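Local structure of caspase recruitment domain-containing protein 19 (Homo sapiens, 4FH0) at residues P16-H21 with D65-L70. The protein associates with BCL10 through its caspase recruitment domain, the part described here, and helps to inhibit the effects of BCL10-induced activation of NF-kappa-B. The protein carries 2 engineered substitutions. Sequence-based numbering, arbitrary orientation.
Sequences PMLTGH and DLMSHL. Engineered in segment 16-21: Met17 (natural residue Phe). Engineered in segment 65-70: Met67 (natural residue Leu).
The hydroxyl of Thr19, whose methyl faces Met67, is hydrogen-bonded to the carbonyl oxygen of Thr15, one turn back along the chain. With chi1 of Thr19 at 60°, OG1 of Thr19 is tucked back over its own backbone, and CG2, opposite the carbonyl carbon, points to helix 59-73. There the methyl meets the side chain of Met67, CG2 of Thr19 lying 4.1 Å from CG of Met67, with the two side chains antiparallel and alongside one another. Thr19 thus satisfies its buried hydroxyl on its own side and offers carbon to the interface. Met67, an engineered selenomethionine in place of the natural leucine, is bent at both chi2 and chi3, and its selenium lies against Leu18, whose CD1 comes within 4.0 Å of SE of Met67, the leucine side chain set nearly perpendicular to that of the selenomethionine. The contact is small, burying 97 Å² in all, and wholly apolar, with the backbones well separated: CA of Thr19 and CA of Met67 are 8.7 Å apart. Within the helical CARD bundle it joins Leu18, at the C-terminal end of helix 7-18, and the adjoining Thr19 to the middle of helix 59-73. Leu11 of helix 7-18 and Phe81 of helix 75-88 each touch both Leu18 and Met67, so three helices pack together in the buried interior.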
loop_
_atom_site.group_PDB
_atom_site.type_symbol
_atom_site.label_atom_id
_atom_site.label_comp_id
_atom_site.label_asym_id
_atom_site.label_seq_id
_atom_site.Cartn_x
_atom_site.Cartn_y
_atom_site.Cartn_z
ATOM N N PRO A 16 -4.574 -9.114 5.116
ATOM C CA PRO A 16 -3.763 -10.102 5.841
ATOM C C PRO A 16 -2.630 -10.710 5.002
ATOM O O PRO A 16 -1.510 -10.845 5.501
ATOM C CB PRO A 16 -4.808 -11.130 6.312
ATOM C CG PRO A 16 -6.032 -10.342 6.427
ATOM C CD PRO A 16 -6.010 -9.369 5.285
HETATM N N MSE A 17 -2.865 -11.002 3.732
HETATM C CA MSE A 17 -1.787 -11.509 2.890
HETATM C C MSE A 17 -0.721 -10.440 2.629
HETATM O O MSE A 17 0.466 -10.713 2.742
HETATM C CB MSE A 17 -2.341 -12.062 1.582
HETATM C CG MSE A 17 -2.908 -13.459 1.754
HETATM SE SE MSE A 17 -3.250 -14.342 0.060
HETATM C CE MSE A 17 -1.413 -14.441 -0.578
ATOM N N LEU A 18 -1.145 -9.243 2.248
ATOM C CA LEU A 18 -0.226 -8.133 1.946
ATOM C C LEU A 18 0.714 -7.819 3.091
ATOM O O LEU A 18 1.865 -7.436 2.873
ATOM C CB LEU A 18 -1.019 -6.851 1.599
ATOM C CG LEU A 18 -1.604 -6.757 0.196
ATOM C CD1 LEU A 18 -2.652 -5.663 0.167
ATOM C CD2 LEU A 18 -0.501 -6.441 -0.784
ATOM N N THR A 19 0.214 -7.951 4.313
ATOM C CA THR A 19 0.970 -7.564 5.508
ATOM C C THR A 19 1.727 -8.743 6.118
ATOM O O THR A 19 2.438 -8.588 7.095
ATOM C CB THR A 19 0.069 -6.924 6.568
ATOM O OG1 THR A 19 -0.954 -7.845 6.970
ATOM C CG2 THR A 19 -0.575 -5.632 6.031
ATOM N N GLY A 20 1.597 -9.929 5.541
ATOM C CA GLY A 20 2.350 -11.065 6.046
ATOM C C GLY A 20 3.838 -10.862 5.884
ATOM O O GLY A 20 4.288 -10.337 4.870
ATOM N N HIS A 21 4.621 -11.298 6.865
ATOM C CA HIS A 21 6.057 -11.103 6.783
ATOM C C HIS A 21 6.620 -11.744 5.537
ATOM O O HIS A 21 6.265 -12.875 5.211
ATOM C CB HIS A 21 6.754 -11.703 7.993
ATOM C CG HIS A 21 6.441 -11.004 9.264
ATOM N ND1 HIS A 21 5.574 -11.523 10.198
ATOM C CD2 HIS A 21 6.847 -9.806 9.745
ATOM C CE1 HIS A 21 5.491 -10.691 11.220
ATOM N NE2 HIS A 21 6.257 -9.644 10.972
ATOM N N ASP A 65 -0.712 0.153 9.107
ATOM C CA ASP A 65 -1.225 1.513 9.251
ATOM C C ASP A 65 -1.541 2.119 7.884
ATOM O O ASP A 65 -2.520 2.827 7.735
ATOM C CB ASP A 65 -0.247 2.400 10.032
ATOM C CG ASP A 65 -0.187 2.051 11.493
ATOM O OD1 ASP A 65 -1.049 1.290 11.974
ATOM O OD2 ASP A 65 0.745 2.550 12.154
ATOM N N LEU A 66 -0.731 1.815 6.877
ATOM C CA LEU A 66 -1.014 2.282 5.520
ATOM C C LEU A 66 -2.324 1.678 5.027
ATOM O O LEU A 66 -3.154 2.372 4.436
ATOM C CB LEU A 66 0.142 1.941 4.579
ATOM C CG LEU A 66 -0.093 2.357 3.123
ATOM C CD1 LEU A 66 -0.295 3.834 2.961
ATOM C CD2 LEU A 66 1.075 1.878 2.256
HETATM N N MSE A 67 -2.517 0.383 5.261
HETATM C CA MSE A 67 -3.763 -0.238 4.836
HETATM C C MSE A 67 -4.963 0.411 5.496
HETATM O O MSE A 67 -5.959 0.663 4.834
HETATM C CB MSE A 67 -3.778 -1.732 5.141
HETATM C CG MSE A 67 -2.668 -2.517 4.485
HETATM SE SE MSE A 67 -2.653 -2.374 2.522
HETATM C CE MSE A 67 -1.112 -1.219 2.350
ATOM N N SER A 68 -4.866 0.696 6.795
ATOM C CA SER A 68 -5.962 1.350 7.489
ATOM C C SER A 68 -6.225 2.725 6.909
ATOM O O SER A 68 -7.368 3.135 6.758
ATOM C CB SER A 68 -5.655 1.469 8.972
ATOM O OG SER A 68 -5.541 0.195 9.564
ATOM N N HIS A 69 -5.160 3.458 6.626
ATOM C CA HIS A 69 -5.276 4.776 6.040
ATOM C C HIS A 69 -6.005 4.741 4.698
ATOM O O HIS A 69 -6.913 5.537 4.461
ATOM C CB HIS A 69 -3.875 5.358 5.892
ATOM C CG HIS A 69 -3.842 6.702 5.241
ATOM N ND1 HIS A 69 -3.590 7.854 5.946
ATOM C CD2 HIS A 69 -4.008 7.077 3.952
ATOM C CE1 HIS A 69 -3.615 8.884 5.121
ATOM N NE2 HIS A 69 -3.882 8.444 3.908
ATOM N N LEU A 70 -5.626 3.808 3.827
ATOM C CA LEU A 70 -6.239 3.717 2.508
ATOM C C LEU A 70 -7.688 3.282 2.609
ATOM O O LEU A 70 -8.544 3.813 1.902
ATOM C CB LEU A 70 -5.454 2.743 1.637
ATOM C CG LEU A 70 -4.013 3.131 1.313
ATOM C CD1 LEU A 70 -3.272 1.934 0.776
ATOM C CD2 LEU A 70 -3.964 4.283 0.319
#